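Side-chain contacts in putative pyridoxal phosphate-dependent transferase (Clostridium difficile, PDB 4DQ6), which belongs to the fold-type I family of pyridoxal-5'-phosphate-dependent enzymes and carries a pyridoxal-5'-phosphate in its pocket: residues Glu121-Pro126 and Ile169-His174; Phe240-Leu245 and Leu278-Ala283; Val250-Glu255 and Lys259-Ala264. All blocks are in the same frame, centred on the assembly; numbering follows the deposited sequence.

Contact 1 of 3, residues Glu121-Pro126 and Ile169-His174. With PLP (pyridoxal-5'-phosphate), chain C.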
ATOM      1  N   GLU A 121       1.214  -4.794 -27.784  1.00 16.06           N
ATOM      2  CA  GLU A 121      -0.238  -4.552 -27.753  1.00 17.18           C
ATOM      3  C   GLU A 121      -0.984  -5.465 -28.722  1.00 16.64           C
ATOM      4  O   GLU A 121      -0.441  -5.912 -29.715  1.00 16.82           O
ATOM      5  CB  GLU A 121      -0.493  -3.085 -28.097  1.00 17.98           C
ATOM      6  CG  GLU A 121      -0.106  -2.220 -26.884  1.00 18.20           C
ATOM      7  CD  GLU A 121      -0.551  -0.775 -26.942  1.00 20.91           C
ATOM      8  OE1 GLU A 121      -0.858  -0.318 -28.046  1.00 21.31           O
ATOM      9  OE2 GLU A 121      -0.592  -0.101 -25.866  1.00 21.23           O
ATOM     10  N   PRO A 122      -2.260  -5.764 -28.457  1.00 14.97           N
ATOM     11  CA  PRO A 122      -3.051  -5.205 -27.346  1.00 15.14           C
ATOM     12  C   PRO A 122      -2.635  -5.811 -26.025  1.00 14.91           C
ATOM     13  O   PRO A 122      -2.417  -7.046 -25.953  1.00 15.69           O
ATOM     14  CB  PRO A 122      -4.464  -5.568 -27.749  1.00 14.74           C
ATOM     15  CG  PRO A 122      -4.325  -6.834 -28.572  1.00 14.50           C
ATOM     16  CD  PRO A 122      -3.002  -6.674 -29.323  1.00 14.73           C
ATOM     17  N   VAL A 123      -2.568  -5.022 -24.956  1.00 14.44           N
ATOM     18  CA  VAL A 123      -2.167  -5.513 -23.668  1.00 14.76           C
ATOM     19  C   VAL A 123      -2.808  -4.638 -22.594  1.00 15.18           C
ATOM     20  O   VAL A 123      -3.155  -3.491 -22.842  1.00 15.75           O
ATOM     21  CB  VAL A 123      -0.616  -5.613 -23.515  1.00 15.55           C
ATOM     22  CG1 VAL A 123      -0.007  -4.204 -23.417  1.00 15.09           C
ATOM     23  CG2 VAL A 123      -0.181  -6.434 -22.303  1.00 14.92           C
ATOM     24  N   TYR A 124      -2.899  -5.227 -21.412  1.00 14.46           N
ATOM     25  CA  TYR A 124      -3.269  -4.609 -20.105  1.00 15.80           C
ATOM     26  C   TYR A 124      -2.849  -3.136 -20.124  1.00 16.66           C
ATOM     27  O   TYR A 124      -1.665  -2.836 -20.324  1.00 15.95           O
ATOM     28  CB  TYR A 124      -2.558  -5.363 -19.016  1.00 17.01           C
ATOM     29  CG  TYR A 124      -2.922  -4.932 -17.617  1.00 18.71           C
ATOM     30  CD1 TYR A 124      -4.228  -4.916 -17.204  1.00 21.48           C
ATOM     31  CD2 TYR A 124      -1.924  -4.578 -16.706  1.00 19.64           C
ATOM     32  CE1 TYR A 124      -4.569  -4.517 -15.940  1.00 22.37           C
ATOM     33  CE2 TYR A 124      -2.263  -4.177 -15.398  1.00 19.93           C
ATOM     34  CZ  TYR A 124      -3.593  -4.152 -15.051  1.00 21.53           C
ATOM     35  OH  TYR A 124      -4.026  -3.771 -13.764  1.00 25.95           O
ATOM     36  N   SER A 125      -3.814  -2.228 -19.973  1.00 16.65           N
ATOM     37  CA  SER A 125      -3.553  -0.829 -20.350  1.00 18.09           C
ATOM     38  C   SER A 125      -2.545  -0.152 -19.438  1.00 17.64           C
ATOM     39  O   SER A 125      -1.877   0.771 -19.881  1.00 16.88           O
ATOM     40  CB  SER A 125      -4.821  -0.036 -20.429  1.00 20.13           C
ATOM     41  OG  SER A 125      -5.385   0.040 -19.112  1.00 24.03           O
ATOM     42  N   PRO A 126      -2.421  -0.560 -18.174  1.00 16.23           N
ATOM     43  CA  PRO A 126      -1.393   0.079 -17.347  1.00 17.23           C
ATOM     44  C   PRO A 126       0.013  -0.093 -17.846  1.00 16.97           C
ATOM     45  O   PRO A 126       0.887   0.708 -17.452  1.00 18.48           O
ATOM     46  CB  PRO A 126      -1.595  -0.570 -15.994  1.00 17.47           C
ATOM     47  CG  PRO A 126      -3.072  -0.745 -15.978  1.00 17.85           C
ATOM     48  CD  PRO A 126      -3.367  -1.318 -17.322  1.00 17.15           C
ATOM     49  N   ILE A 169       8.699  -4.974 -21.449  1.00 16.38           N
ATOM     50  CA  ILE A 169       7.732  -5.430 -20.454  1.00 15.91           C
ATOM     51  C   ILE A 169       6.868  -6.522 -21.125  1.00 16.53           C
ATOM     52  O   ILE A 169       6.159  -6.234 -22.106  1.00 16.67           O
ATOM     53  CB  ILE A 169       6.832  -4.294 -19.877  1.00 17.05           C
ATOM     54  CG1 ILE A 169       7.616  -3.051 -19.481  1.00 18.42           C
ATOM     55  CG2 ILE A 169       6.000  -4.842 -18.685  1.00 15.86           C
ATOM     56  CD1 ILE A 169       6.792  -1.936 -18.852  1.00 19.96           C
ATOM     57  N   LEU A 170       6.965  -7.744 -20.596  1.00 15.36           N
ATOM     58  CA  LEU A 170       6.377  -8.910 -21.188  1.00 15.07           C
ATOM     59  C   LEU A 170       5.173  -9.248 -20.278  1.00 14.60           C
ATOM     60  O   LEU A 170       5.240  -9.167 -19.002  1.00 15.90           O
ATOM     61  CB  LEU A 170       7.347 -10.096 -21.185  1.00 14.78           C
ATOM     62  CG  LEU A 170       6.808 -11.529 -21.318  1.00 14.95           C
ATOM     63  CD1 LEU A 170       6.323 -11.698 -22.756  1.00 15.84           C
ATOM     64  CD2 LEU A 170       7.856 -12.564 -20.979  1.00 15.85           C
ATOM     65  N   CYS A 171       4.023  -9.596 -20.887  1.00 14.53           N
ATOM     66  CA  CYS A 171       2.892 -10.136 -20.157  1.00 13.82           C
ATOM     67  C   CYS A 171       2.768 -11.631 -20.418  1.00 13.16           C
ATOM     68  O   CYS A 171       2.590 -12.018 -21.557  1.00 13.44           O
ATOM     69  CB  CYS A 171       1.629  -9.391 -20.614  1.00 12.91           C
ATOM     70  SG  CYS A 171       0.232  -9.453 -19.481  1.00 13.70           S
ATOM     71  N   ASN A 172       2.852 -12.464 -19.358  1.00 13.99           N
ATOM     72  CA  ASN A 172       2.910 -13.935 -19.490  1.00 15.00           C
ATOM     73  C   ASN A 172       2.268 -14.620 -18.335  1.00 14.54           C
ATOM     74  O   ASN A 172       2.884 -14.706 -17.320  1.00 14.06           O
ATOM     75  CB  ASN A 172       4.433 -14.272 -19.613  1.00 17.78           C
ATOM     76  CG  ASN A 172       4.785 -15.746 -19.645  1.00 20.20           C
ATOM     77  OD1 ASN A 172       4.145 -16.480 -20.320  1.00 20.67           O
ATOM     78  ND2 ASN A 172       5.926 -16.144 -18.972  1.00 21.90           N
ATOM     79  N   PRO A 173       1.043 -15.138 -18.521  1.00 13.09           N
ATOM     80  CA  PRO A 173       0.199 -15.095 -19.714  1.00 13.27           C
ATOM     81  C   PRO A 173      -0.206 -13.683 -20.153  1.00 12.90           C
ATOM     82  O   PRO A 173      -0.251 -12.756 -19.320  1.00 13.30           O
ATOM     83  CB  PRO A 173      -1.061 -15.862 -19.295  1.00 13.49           C
ATOM     84  CG  PRO A 173      -0.657 -16.674 -18.122  1.00 13.63           C
ATOM     85  CD  PRO A 173       0.432 -15.942 -17.436  1.00 12.85           C
ATOM     86  N   HIS A 174      -0.545 -13.515 -21.429  1.00 13.17           N
ATOM     87  CA  HIS A 174      -0.785 -12.229 -22.010  1.00 12.49           C
ATOM     88  C   HIS A 174      -2.287 -11.899 -21.935  1.00 12.98           C
ATOM     89  O   HIS A 174      -3.104 -12.480 -22.683  1.00 14.61           O
ATOM     90  CB  HIS A 174      -0.259 -12.209 -23.419  1.00 12.86           C
ATOM     91  CG  HIS A 174      -0.251 -10.855 -23.999  1.00 12.24           C
ATOM     92  ND1 HIS A 174       0.924 -10.186 -24.291  1.00 12.66           N
ATOM     93  CD2 HIS A 174      -1.288 -10.026 -24.336  1.00 12.13           C
ATOM     94  CE1 HIS A 174       0.582  -8.969 -24.785  1.00 12.44           C
ATOM     95  NE2 HIS A 174      -0.751  -8.887 -24.906  1.00 12.68           N
TER
HETATM   96  N1  PLP C 401      -0.808  -7.177 -14.435  1.00 18.65           N
HETATM   97  C2  PLP C 401      -1.739  -7.727 -15.281  1.00 17.65           C
HETATM   98  C2A PLP C 401      -1.413  -8.309 -16.623  1.00 17.10           C
HETATM   99  C3  PLP C 401      -3.133  -7.793 -14.903  1.00 20.79           C
HETATM  100  O3  PLP C 401      -4.040  -8.302 -15.725  1.00 22.34           O
HETATM  101  C4  PLP C 401      -3.532  -7.265 -13.608  1.00 20.20           C
HETATM  102  C4A PLP C 401      -4.976  -7.252 -13.179  1.00 26.28           C
HETATM  103  C5  PLP C 401      -2.484  -6.707 -12.766  1.00 21.50           C
HETATM  104  C6  PLP C 401      -1.147  -6.675 -13.225  1.00 19.17           C
HETATM  105  C5A PLP C 401      -2.876  -6.192 -11.417  1.00 23.90           C
HETATM  106  O4P PLP C 401      -1.893  -5.268 -11.091  1.00 31.94           O
HETATM  107  P   PLP C 401      -1.901  -4.749  -9.557  1.00 33.76           P
HETATM  108  O1P PLP C 401      -1.280  -5.862  -8.787  1.00 22.43           O
HETATM  109  O2P PLP C 401      -1.051  -3.426  -9.720  1.00 26.52           O
HETATM  110  O3P PLP C 401      -3.421  -4.608  -9.236  1.00 30.25           O
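His174 NE2 donates to the carbonyl Pro122 O at 2.7 Å, and the bond is nearly straight, with an N-H...O angle of 168°. The oxygen lies in the plane of the imidazole, at its edge, while the nitrogen sits 23° off the carbonyl plane. Both ends are buried and both come from irregular chain: the peptide bonds before Pro122 and Pro173 are both cis, which probably helps bend the two loops near where they meet. Val123 packs beside this bond. Its CG2 lies anti to the backbone N and meets His174 CE1 at 3.6 Å; the two side chains cross at about a right angle, and the valine approaches the ring obliquely. The same methyl continues to Cys171, with Val123 CG2 3.9 Å from Cys171 CB.

From here the contact opens onto pyridoxal-5'-phosphate. Cys171 SG approaches the methyl carbon C2A of the ligand to 3.5 Å. Tyr124, its CG swung anti to the backbone N (chi1 -175°), lays its phenol over the pyridine, and the closest pair is Tyr124 CZ to PLP C4 at 3.4 Å. On the opposite face of the phenol, Pro126 CD sits 3.4 Å above the ring plane of Tyr124, over its centre. The phenol is thus sandwiched between proline and ligand, which limits its tilt.

The Tyr124 backbone bonds to Asn175, whose side chain also reaches the ligand. Strand 165-171 runs in the large mixed sheet between 116-119 and 199-203, with Phe127 of helix 126-133 touching Cys171; the two loops leave the ends of strands 116-119 and 165-171 and together line one side of the pocket.

Contact 2 of 3, residues Phe240-Leu245 and Leu278-Ala283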
ATOM      1  N   PHE A 240      -6.368 -16.075  -6.537  1.00 12.83           N
ATOM      2  CA  PHE A 240      -7.217 -16.390  -5.423  1.00 12.53           C
ATOM      3  C   PHE A 240      -8.252 -15.316  -5.149  1.00 13.41           C
ATOM      4  O   PHE A 240      -8.989 -15.428  -4.176  1.00 12.83           O
ATOM      5  CB  PHE A 240      -6.416 -16.684  -4.129  1.00 13.09           C
ATOM      6  CG  PHE A 240      -5.595 -17.916  -4.232  1.00 13.86           C
ATOM      7  CD1 PHE A 240      -6.201 -19.127  -4.116  1.00 14.60           C
ATOM      8  CD2 PHE A 240      -4.235 -17.865  -4.506  1.00 14.05           C
ATOM      9  CE1 PHE A 240      -5.494 -20.312  -4.204  1.00 15.24           C
ATOM     10  CE2 PHE A 240      -3.516 -19.044  -4.641  1.00 15.12           C
ATOM     11  CZ  PHE A 240      -4.127 -20.268  -4.410  1.00 15.43           C
ATOM     12  N   ASN A 241      -8.420 -14.329  -5.999  1.00 13.11           N
ATOM     13  CA  ASN A 241      -9.416 -13.272  -5.822  1.00 13.68           C
ATOM     14  C   ASN A 241      -9.255 -12.468  -4.560  1.00 13.02           C
ATOM     15  O   ASN A 241     -10.265 -12.275  -3.800  1.00 14.41           O
ATOM     16  CB  ASN A 241     -10.823 -13.839  -5.858  1.00 14.27           C
ATOM     17  CG  ASN A 241     -11.856 -12.795  -6.178  1.00 15.39           C
ATOM     18  OD1 ASN A 241     -11.590 -11.776  -6.805  1.00 14.57           O
ATOM     19  ND2 ASN A 241     -13.053 -13.083  -5.825  1.00 14.69           N
ATOM     20  N   ILE A 242      -8.017 -12.076  -4.268  1.00 12.63           N
ATOM     21  CA  ILE A 242      -7.726 -11.286  -3.066  1.00 12.50           C
ATOM     22  C   ILE A 242      -6.993  -9.962  -3.435  1.00 11.44           C
ATOM     23  O   ILE A 242      -6.230  -9.443  -2.639  1.00 11.15           O
ATOM     24  CB  ILE A 242      -6.969 -12.116  -1.988  1.00 12.89           C
ATOM     25  CG1 ILE A 242      -5.666 -12.712  -2.498  1.00 13.89           C
ATOM     26  CG2 ILE A 242      -7.921 -13.183  -1.415  1.00 14.44           C
ATOM     27  CD1 ILE A 242      -4.871 -13.499  -1.447  1.00 14.31           C
ATOM     28  N   ALA A 243      -7.423  -9.343  -4.524  1.00 11.96           N
ATOM     29  CA  ALA A 243      -6.835  -8.021  -4.964  1.00 13.18           C
ATOM     30  C   ALA A 243      -7.104  -6.962  -3.892  1.00 13.61           C
ATOM     31  O   ALA A 243      -6.307  -6.049  -3.703  1.00 14.39           O
ATOM     32  CB  ALA A 243      -7.365  -7.563  -6.312  1.00 14.28           C
ATOM     33  N   GLY A 244      -8.237  -7.086  -3.201  1.00 12.93           N
ATOM     34  CA  GLY A 244      -8.613  -6.194  -2.118  1.00 15.04           C
ATOM     35  C   GLY A 244      -7.709  -6.259  -0.910  1.00 15.29           C
ATOM     36  O   GLY A 244      -7.755  -5.345  -0.063  1.00 15.84           O
ATOM     37  N   LEU A 245      -6.930  -7.349  -0.777  1.00 15.38           N
ATOM     38  CA  LEU A 245      -5.990  -7.458   0.338  1.00 16.63           C
ATOM     39  C   LEU A 245      -4.638  -6.843   0.020  1.00 17.09           C
ATOM     40  O   LEU A 245      -3.932  -6.494   0.942  1.00 18.14           O
ATOM     41  CB  LEU A 245      -5.831  -8.905   0.828  1.00 16.39           C
ATOM     42  CG  LEU A 245      -7.134  -9.631   1.146  1.00 16.92           C
ATOM     43  CD1 LEU A 245      -6.907 -11.035   1.707  1.00 17.15           C
ATOM     44  CD2 LEU A 245      -7.910  -8.809   2.147  1.00 17.63           C
ATOM     45  N   LEU A 278      -0.795 -10.452   4.811  1.00 14.91           N
ATOM     46  CA  LEU A 278       0.261 -11.347   5.264  1.00 15.26           C
ATOM     47  C   LEU A 278      -0.250 -12.763   5.445  1.00 15.28           C
ATOM     48  O   LEU A 278       0.320 -13.735   4.910  1.00 16.32           O
ATOM     49  CB  LEU A 278       0.816 -10.918   6.610  1.00 15.25           C
ATOM     50  CG  LEU A 278       2.068 -11.676   7.007  1.00 15.80           C
ATOM     51  CD1 LEU A 278       3.276 -10.959   6.365  1.00 16.19           C
ATOM     52  CD2 LEU A 278       2.238 -11.710   8.526  1.00 16.71           C
ATOM     53  N   VAL A 279      -1.335 -12.874   6.180  1.00 15.49           N
ATOM     54  CA  VAL A 279      -1.838 -14.222   6.502  1.00 16.09           C
ATOM     55  C   VAL A 279      -2.551 -14.878   5.337  1.00 15.69           C
ATOM     56  O   VAL A 279      -2.454 -16.094   5.158  1.00 17.28           O
ATOM     57  CB  VAL A 279      -2.723 -14.264   7.785  1.00 16.15           C
ATOM     58  CG1 VAL A 279      -1.988 -13.755   9.030  1.00 16.41           C
ATOM     59  CG2 VAL A 279      -4.067 -13.616   7.535  1.00 15.23           C
ATOM     60  N   ALA A 280      -3.243 -14.079   4.517  1.00 15.60           N
ATOM     61  CA  ALA A 280      -3.959 -14.626   3.347  1.00 15.69           C
ATOM     62  C   ALA A 280      -3.004 -15.160   2.297  1.00 16.09           C
ATOM     63  O   ALA A 280      -3.313 -16.135   1.618  1.00 16.47           O
ATOM     64  CB  ALA A 280      -4.937 -13.624   2.758  1.00 16.83           C
ATOM     65  N   THR A 281      -1.883 -14.475   2.073  1.00 15.81           N
ATOM     66  CA  THR A 281      -0.963 -14.902   1.050  1.00 16.74           C
ATOM     67  C   THR A 281      -0.355 -16.265   1.396  1.00 16.01           C
ATOM     68  O   THR A 281      -0.361 -17.214   0.615  1.00 16.89           O
ATOM     69  CB  THR A 281       0.150 -13.842   0.915  1.00 16.79           C
ATOM     70  OG1 THR A 281      -0.408 -12.612   0.448  1.00 17.79           O
ATOM     71  CG2 THR A 281       1.243 -14.319  -0.066  1.00 16.35           C
ATOM     72  N   GLU A 282       0.067 -16.433   2.650  1.00 16.94           N
ATOM     73  CA  GLU A 282       0.676 -17.672   3.070  1.00 17.90           C
ATOM     74  C   GLU A 282      -0.369 -18.795   3.065  1.00 17.65           C
ATOM     75  O   GLU A 282      -0.105 -19.900   2.602  1.00 18.06           O
ATOM     76  CB  GLU A 282       1.228 -17.497   4.451  1.00 19.53           C
ATOM     77  CG  GLU A 282       1.848 -18.760   4.983  1.00 20.92           C
ATOM     78  CD  GLU A 282       2.651 -18.582   6.250  1.00 22.27           C
ATOM     79  OE1 GLU A 282       3.302 -17.530   6.461  1.00 22.02           O
ATOM     80  OE2 GLU A 282       2.672 -19.566   7.018  1.00 23.70           O
ATOM     81  N   ALA A 283      -1.587 -18.464   3.497  1.00 17.65           N
ATOM     82  CA  ALA A 283      -2.657 -19.457   3.486  1.00 17.91           C
ATOM     83  C   ALA A 283      -3.045 -19.909   2.066  1.00 17.33           C
ATOM     84  O   ALA A 283      -3.327 -21.072   1.862  1.00 18.70           O
ATOM     85  CB  ALA A 283      -3.900 -18.922   4.202  1.00 18.12           C
TER
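Neither a ring nor an amide has a face or edge at the join where Leu245 and Ile242 meet Ala280; three aliphatic side chains do the work. The aromatic ring of this segment, Phe240, belongs to neighbouring packing: it touches Ser284 and Tyr285 farther along helix 275-287, and Ile50 of helix 48-58.

The methyl of Ala280 is the point of convergence. Leu245 CD1 comes to 3.4 Å from Ala280 CB, a close approach for two methyl carbons. Leu245 reaches it with CG anti to the carbonyl carbon (chi1 -52°), and an extended chi2 carries CD1 forward to the helix. Ile242 arrives more loosely beside it, with its CD1 4.2 Å from Ala280 CB. A beta turn, closed by Leu245 N bonding to Ile242 O at 2.9 Å, brings both larger side chains to face the helix.

Other surfaces close around the site: Ile50 also touches Ala280, and Cys275 of the second subunit packs on Leu245, placing the contact beside the dimer interface. Thr281, whose CB heads away from the loop, has OG1 hydrogen-bonded to Ser247 OG.

With carbon alone meeting carbon, and all three residues buried, the loop is held to the helix by apolar packing at a single methyl and, probably, by exclusion of water, without charge or directional bonding between the two segments.

Contact 3 of 3, residues Val250-Glu255 and Lys259-Ala264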
ATOM      1  N   VAL A 250       8.089  -9.411  -6.216  1.00 12.37           N
ATOM      2  CA  VAL A 250       8.988  -9.331  -7.307  1.00 12.29           C
ATOM      3  C   VAL A 250      10.128 -10.278  -7.030  1.00 13.13           C
ATOM      4  O   VAL A 250      10.657 -10.338  -5.904  1.00 12.93           O
ATOM      5  CB  VAL A 250       9.466  -7.879  -7.374  1.00 12.93           C
ATOM      6  CG1 VAL A 250      10.193  -7.659  -8.708  1.00 13.17           C
ATOM      7  CG2 VAL A 250       8.340  -6.869  -7.290  1.00 13.47           C
ATOM      8  N   VAL A 251      10.601 -10.915  -8.098  1.00 12.86           N
ATOM      9  CA  VAL A 251      11.682 -11.887  -7.987  1.00 13.68           C
ATOM     10  C   VAL A 251      12.871 -11.237  -8.709  1.00 13.97           C
ATOM     11  O   VAL A 251      12.835 -11.071  -9.977  1.00 15.11           O
ATOM     12  CB  VAL A 251      11.380 -13.249  -8.623  1.00 13.73           C
ATOM     13  CG1 VAL A 251      12.583 -14.157  -8.443  1.00 14.56           C
ATOM     14  CG2 VAL A 251      10.094 -13.833  -8.022  1.00 13.97           C
ATOM     15  N   LEU A 252      13.944 -10.929  -7.972  1.00 15.48           N
ATOM     16  CA  LEU A 252      15.118 -10.255  -8.577  1.00 15.56           C
ATOM     17  C   LEU A 252      16.396 -11.076  -8.249  1.00 17.16           C
ATOM     18  O   LEU A 252      17.021 -10.915  -7.214  1.00 17.58           O
ATOM     19  CB  LEU A 252      15.197  -8.825  -8.087  1.00 15.57           C
ATOM     20  CG  LEU A 252      13.963  -7.967  -8.097  1.00 15.32           C
ATOM     21  CD1 LEU A 252      13.312  -7.932  -6.699  1.00 15.65           C
ATOM     22  CD2 LEU A 252      14.310  -6.569  -8.579  1.00 15.16           C
ATOM     23  N   PRO A 253      16.769 -11.963  -9.180  1.00 18.03           N
ATOM     24  CA  PRO A 253      17.961 -12.814  -8.986  1.00 19.31           C
ATOM     25  C   PRO A 253      19.280 -12.057  -9.023  1.00 21.02           C
ATOM     26  O   PRO A 253      20.275 -12.577  -8.539  1.00 22.68           O
ATOM     27  CB  PRO A 253      17.861 -13.815 -10.151  1.00 19.52           C
ATOM     28  CG  PRO A 253      16.418 -13.819 -10.523  1.00 18.98           C
ATOM     29  CD  PRO A 253      15.999 -12.386 -10.365  1.00 18.07           C
ATOM     30  N   ASP A 254      19.302 -10.875  -9.609  1.00 20.88           N
ATOM     31  CA  ASP A 254      20.519 -10.056  -9.635  1.00 21.98           C
ATOM     32  C   ASP A 254      20.515  -9.119  -8.431  1.00 21.26           C
ATOM     33  O   ASP A 254      19.619  -8.295  -8.258  1.00 20.10           O
ATOM     34  CB  ASP A 254      20.602  -9.316 -10.968  1.00 23.87           C
ATOM     35  CG  ASP A 254      21.867  -8.488 -11.101  1.00 27.52           C
ATOM     36  OD1 ASP A 254      22.322  -7.898 -10.137  1.00 30.58           O
ATOM     37  OD2 ASP A 254      22.437  -8.422 -12.199  1.00 30.65           O
ATOM     38  N   GLU A 255      21.501  -9.256  -7.559  1.00 22.90           N
ATOM     39  CA  GLU A 255      21.514  -8.464  -6.333  1.00 23.48           C
ATOM     40  C   GLU A 255      21.537  -6.952  -6.559  1.00 22.39           C
ATOM     41  O   GLU A 255      21.086  -6.192  -5.719  1.00 21.11           O
ATOM     42  CB  GLU A 255      22.627  -8.868  -5.373  1.00 27.14           C
ATOM     43  CG  GLU A 255      24.019  -8.795  -5.903  1.00 32.36           C
ATOM     44  CD  GLU A 255      24.896  -9.755  -5.115  1.00 37.60           C
ATOM     45  OE1 GLU A 255      24.758  -9.764  -3.855  1.00 41.80           O
ATOM     46  OE2 GLU A 255      25.697 -10.496  -5.747  1.00 45.82           O
ATOM     47  N   LYS A 259      18.771  -4.436  -4.984  1.00 18.52           N
ATOM     48  CA  LYS A 259      19.097  -3.285  -4.172  1.00 19.30           C
ATOM     49  C   LYS A 259      18.403  -2.049  -4.687  1.00 18.47           C
ATOM     50  O   LYS A 259      17.946  -1.242  -3.923  1.00 17.94           O
ATOM     51  CB  LYS A 259      20.606  -3.020  -4.138  1.00 20.63           C
ATOM     52  CG  LYS A 259      20.947  -1.739  -3.400  1.00 22.33           C
ATOM     53  CD  LYS A 259      22.446  -1.536  -3.227  1.00 24.73           C
ATOM     54  CE  LYS A 259      22.723  -0.753  -1.953  1.00 27.12           C
ATOM     55  NZ  LYS A 259      22.288   0.658  -2.038  1.00 28.14           N
ATOM     56  N   LEU A 260      18.356  -1.897  -6.000  1.00 17.56           N
ATOM     57  CA  LEU A 260      17.747  -0.716  -6.560  1.00 19.31           C
ATOM     58  C   LEU A 260      16.272  -0.636  -6.204  1.00 17.00           C
ATOM     59  O   LEU A 260      15.776   0.413  -5.857  1.00 17.35           O
ATOM     60  CB  LEU A 260      17.831  -0.759  -8.072  1.00 20.82           C
ATOM     61  CG  LEU A 260      19.069  -0.251  -8.792  1.00 24.22           C
ATOM     62  CD1 LEU A 260      18.732  -0.383 -10.255  1.00 25.57           C
ATOM     63  CD2 LEU A 260      19.379   1.192  -8.440  1.00 23.59           C
ATOM     64  N   LEU A 261      15.571  -1.751  -6.348  1.00 15.75           N
ATOM     65  CA  LEU A 261      14.150  -1.772  -6.026  1.00 14.76           C
ATOM     66  C   LEU A 261      13.912  -1.635  -4.538  1.00 14.52           C
ATOM     67  O   LEU A 261      13.014  -0.942  -4.112  1.00 14.72           O
ATOM     68  CB  LEU A 261      13.468  -3.031  -6.553  1.00 14.84           C
ATOM     69  CG  LEU A 261      11.936  -3.047  -6.407  1.00 14.45           C
ATOM     70  CD1 LEU A 261      11.361  -1.781  -7.029  1.00 15.96           C
ATOM     71  CD2 LEU A 261      11.357  -4.265  -7.101  1.00 14.16           C
ATOM     72  N   ASP A 262      14.727  -2.333  -3.763  1.00 15.21           N
ATOM     73  CA  ASP A 262      14.659  -2.203  -2.324  1.00 17.36           C
ATOM     74  C   ASP A 262      14.773  -0.748  -1.913  1.00 16.38           C
ATOM     75  O   ASP A 262      13.976  -0.274  -1.080  1.00 17.09           O
ATOM     76  CB  ASP A 262      15.689  -3.069  -1.653  1.00 19.80           C
ATOM     77  CG  ASP A 262      15.344  -3.401  -0.186  1.00 24.91           C
ATOM     78  OD1 ASP A 262      14.184  -3.789   0.120  1.00 30.42           O
ATOM     79  OD2 ASP A 262      16.282  -3.331   0.607  1.00 32.96           O
ATOM     80  N   ASP A 263      15.763  -0.050  -2.445  1.00 16.53           N
ATOM     81  CA  ASP A 263      15.978   1.309  -2.063  1.00 16.98           C
ATOM     82  C   ASP A 263      14.855   2.246  -2.564  1.00 16.02           C
ATOM     83  O   ASP A 263      14.550   3.228  -1.901  1.00 15.88           O
ATOM     84  CB  ASP A 263      17.303   1.764  -2.669  1.00 18.49           C
ATOM     85  CG  ASP A 263      18.496   1.207  -1.928  1.00 21.90           C
ATOM     86  OD1 ASP A 263      18.357   0.554  -0.851  1.00 23.96           O
ATOM     87  OD2 ASP A 263      19.615   1.420  -2.440  1.00 24.57           O
ATOM     88  N   ALA A 264      14.248   1.928  -3.725  1.00 16.26           N
ATOM     89  CA  ALA A 264      13.059   2.683  -4.201  1.00 15.77           C
ATOM     90  C   ALA A 264      11.894   2.519  -3.267  1.00 15.05           C
ATOM     91  O   ALA A 264      11.213   3.495  -2.919  1.00 15.64           O
ATOM     92  CB  ALA A 264      12.683   2.281  -5.618  1.00 15.00           C
TER
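Val250 and Leu252 both bear on Leu261, and this apolar part makes the buried side of the contact. Leu261 CD2 is the methyl at which the three meet. Val250 reaches it tip to tip, with CG1 3.9 Å from Leu261 CD2 and CG2 hardly farther, so the methyl nestles against the fork of the valine. Leu252 crosses Leu261 at about a right angle, its CD2 4.0 Å from Leu261 CD2. The helix side chain gets there with CG anti to the backbone N (chi1 -173°). Leu105 of helix 99-110 and Ile94 of strand 93-96 also touch Leu261, extending the apolar patch.

The hydrogen bonding across the contact is ordinary helix backbone: Lys259 N to Glu255 O at 3.0 Å, in the first turn of helix 255-267. Asp254 stands at the N-cap and accepts from Lys256 N through OD1.

The charged pair lies within the helix, on its exposed side. Lys259 NZ donates to Asp263 OD2 at 2.8 Å in a salt bridge one turn on, and OD2 receives it on its syn lone pair. An extended lysine chain that bends only at its last torsion (chi4 -70°) folds the ammonium back over the helix surface to reach it.

Strand, short connection, capped helix folded back on the strand's side chains: this is the layered alpha/beta packing of the large domain in fold-type I enzymes, here at strand 248-251, the antiparallel member of the mixed central sheet.

Overall arrangement
Contact 1 forms part of the pocket: its Tyr124 and Cys171 touch the pyridine end of pyridoxal-5'-phosphate. Contacts 2 and 3 lie farther off and do not touch the ligand, the side chains of Ile242 and Val250 each being about 10 Å from it. The three do not touch; their centres lie 22 to 23 Å apart, and the nearest atoms of contacts 1 and 2 are about 9 Å from each other. Contacts 1 and 3 share the mixed sheet, through strands 165-171 and 248-251. In sequence, both segments of contact 3 fall between the two segments of contact 2, whose 240-245 segment follows closely on the pocket residue Lys238, and helices 255-267 and 275-287 come in succession.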